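Local structure of periplasmic solute binding protein (Pectobacterium atrosepticum, 4RY1) at residues R176-Q181 / F206-K211. The protein probably binds a sugar in the periplasm as the solute-capturing component of an ABC transporter. Residues are numbered along the deposited sequence; the frame is centred on the assembly and turned at random.
Sequences RSYMAQ and FGFYKK
Phe-208 and Tyr-178 make the whole contact between segments 206-211 and 176-181, ring against ring. Along the second segment, Phe-206 comes first and turns its ring to another side, among Leu-381 and Leu-384 of helix 371-385 and Val-394 of helix 391-409. Two residues on, roughly on the other side of the helix, Phe-208 is directed at helix 169-183. Its CG stands anti to the backbone N (chi1 174°), which carries the ring away from its own helix toward Tyr-178. The CA atoms of Tyr-178 and Phe-208, the closest such pair, are 8.9 Å apart. Tyr-178 reaches back with the same first torsion, and the two rings form an offset stack, with centroids 4.9 Å apart and planes 26° from parallel. Phe-208 touches with its CD1-CE1 flank: CE1 lies 3.8 Å from Tyr-178 CG. CD1 sits 3.9 Å from Tyr-178 CD2, over one face of the tyrosine ring near its rim. The overlap therefore falls on the root of the tyrosine. Tyr-178 and Met-179 also touch Glu-204, one turn earlier on helix 199-214. Next, Tyr-209 points back to the C-terminal helices, its OH hydrogen-bonded to Asp-385. Helix 199-214 thus lies between helices 371-385 and 391-409 and helix 169-183 within the solute-binding protein fold. With 101 Å² buried and no polar bond between the segments, the chemistry is dispersion between the rings and the shedding of water from apolar surface.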
loop_
_atom_site.group_PDB
_atom_site.type_symbol
_atom_site.label_atom_id
_atom_site.label_comp_id
_atom_site.label_asym_id
_atom_site.label_seq_id
_atom_site.Cartn_x
_atom_site.Cartn_y
_atom_site.Cartn_z
ATOM N N ARG A 176 11.040 4.123 7.994
ATOM C CA ARG A 176 10.539 3.238 9.058
ATOM C C ARG A 176 11.182 1.852 8.987
ATOM O O ARG A 176 11.534 1.261 10.029
ATOM C CB ARG A 176 9.021 3.100 8.970
ATOM C CG ARG A 176 8.461 2.227 10.082
ATOM C CD ARG A 176 7.634 1.100 9.545
ATOM N NE ARG A 176 7.214 0.124 10.541
ATOM C CZ ARG A 176 7.457 -1.172 10.451
ATOM N NH1 ARG A 176 8.060 -1.672 9.386
ATOM N NH2 ARG A 176 7.044 -1.989 11.413
ATOM N N SER A 177 11.330 1.320 7.774
ATOM C CA SER A 177 11.912 -0.007 7.580
ATOM C C SER A 177 13.391 0.015 8.012
ATOM O O SER A 177 13.866 -0.870 8.748
ATOM C CB SER A 177 11.745 -0.459 6.113
ATOM O OG SER A 177 12.132 -1.797 5.897
ATOM N N TYR A 178 14.100 1.052 7.580
ATOM C CA TYR A 178 15.483 1.285 8.013
ATOM C C TYR A 178 15.614 1.299 9.542
ATOM O O TYR A 178 16.474 0.626 10.124
ATOM C CB TYR A 178 16.004 2.611 7.447
ATOM C CG TYR A 178 17.362 3.042 7.973
ATOM C CD1 TYR A 178 18.536 2.487 7.461
ATOM C CD2 TYR A 178 17.478 4.037 8.952
ATOM C CE1 TYR A 178 19.780 2.888 7.925
ATOM C CE2 TYR A 178 18.722 4.454 9.407
ATOM C CZ TYR A 178 19.868 3.871 8.892
ATOM O OH TYR A 178 21.120 4.247 9.340
ATOM N N MET A 179 14.759 2.080 10.179
ATOM C CA MET A 179 14.801 2.237 11.637
ATOM C C MET A 179 14.404 0.961 12.376
ATOM O O MET A 179 14.892 0.689 13.475
ATOM C CB MET A 179 13.930 3.403 12.088
ATOM C CG MET A 179 14.367 4.758 11.542
ATOM S SD MET A 179 15.933 5.470 12.210
ATOM C CE MET A 179 15.363 5.991 13.836
ATOM N N ALA A 180 13.532 0.169 11.763
ATOM C CA ALA A 180 13.156 -1.127 12.359
ATOM C C ALA A 180 14.348 -2.087 12.315
ATOM O O ALA A 180 14.605 -2.823 13.271
ATOM C CB ALA A 180 11.968 -1.734 11.650
ATOM N N GLN A 181 15.059 -2.079 11.194
ATOM C CA GLN A 181 16.291 -2.865 11.046
ATOM C C GLN A 181 17.348 -2.462 12.050
ATOM O O GLN A 181 18.019 -3.307 12.643
ATOM C CB GLN A 181 16.864 -2.688 9.657
ATOM C CG GLN A 181 15.994 -3.318 8.593
ATOM C CD GLN A 181 16.545 -3.085 7.210
ATOM O OE1 GLN A 181 17.593 -2.468 7.041
ATOM N NE2 GLN A 181 15.844 -3.576 6.211
ATOM N N PHE A 206 14.643 12.149 9.661
ATOM C CA PHE A 206 14.795 13.279 8.728
ATOM C C PHE A 206 16.184 13.324 8.097
ATOM O O PHE A 206 16.331 13.648 6.914
ATOM C CB PHE A 206 14.400 14.608 9.353
ATOM C CG PHE A 206 12.920 14.810 9.422
ATOM C CD1 PHE A 206 12.214 15.325 8.337
ATOM C CD2 PHE A 206 12.211 14.405 10.541
ATOM C CE1 PHE A 206 10.832 15.483 8.407
ATOM C CE2 PHE A 206 10.835 14.543 10.607
ATOM C CZ PHE A 206 10.142 15.093 9.547
ATOM N N GLY A 207 17.204 12.961 8.865
ATOM C CA GLY A 207 18.562 12.865 8.304
ATOM C C GLY A 207 18.678 11.844 7.173
ATOM O O GLY A 207 19.410 12.035 6.216
ATOM N N PHE A 208 17.945 10.743 7.312
ATOM C CA PHE A 208 17.897 9.666 6.312
ATOM C C PHE A 208 17.312 10.214 4.988
ATOM O O PHE A 208 17.869 9.984 3.900
ATOM C CB PHE A 208 17.075 8.518 6.890
ATOM C CG PHE A 208 16.805 7.381 5.931
ATOM C CD1 PHE A 208 17.712 6.345 5.777
ATOM C CD2 PHE A 208 15.617 7.326 5.213
ATOM C CE1 PHE A 208 17.452 5.290 4.923
ATOM C CE2 PHE A 208 15.356 6.267 4.361
ATOM C CZ PHE A 208 16.264 5.249 4.213
ATOM N N TYR A 209 16.214 10.961 5.096
ATOM C CA TYR A 209 15.652 11.675 3.939
ATOM C C TYR A 209 16.673 12.639 3.284
ATOM O O TYR A 209 16.900 12.621 2.072
ATOM C CB TYR A 209 14.374 12.437 4.311
ATOM C CG TYR A 209 13.856 13.190 3.111
ATOM C CD1 TYR A 209 13.123 12.540 2.130
ATOM C CD2 TYR A 209 14.143 14.534 2.925
ATOM C CE1 TYR A 209 12.669 13.208 1.011
ATOM C CE2 TYR A 209 13.705 15.206 1.810
ATOM C CZ TYR A 209 12.952 14.547 0.856
ATOM O OH TYR A 209 12.532 15.227 -0.265
ATOM N N LYS A 210 17.305 13.453 4.123
ATOM C CA LYS A 210 18.223 14.472 3.645
ATOM C C LYS A 210 19.369 13.770 2.916
ATOM O O LYS A 210 19.823 14.214 1.861
ATOM C CB LYS A 210 18.698 15.323 4.822
ATOM C CG LYS A 210 19.358 16.642 4.441
ATOM C CD LYS A 210 20.174 17.213 5.593
ATOM C CE LYS A 210 20.699 18.609 5.289
ATOM N NZ LYS A 210 21.763 18.654 4.242
ATOM N N LYS A 211 19.805 12.636 3.451
ATOM C CA LYS A 211 20.850 11.851 2.792
ATOM C C LYS A 211 20.433 11.303 1.430
ATOM O O LYS A 211 21.208 11.284 0.503
ATOM C CB LYS A 211 21.344 10.701 3.673
ATOM C CG LYS A 211 22.663 10.135 3.152
ATOM C CD LYS A 211 23.298 9.177 4.138
ATOM C CE LYS A 211 24.648 8.694 3.636
ATOM N NZ LYS A 211 25.251 7.716 4.579
#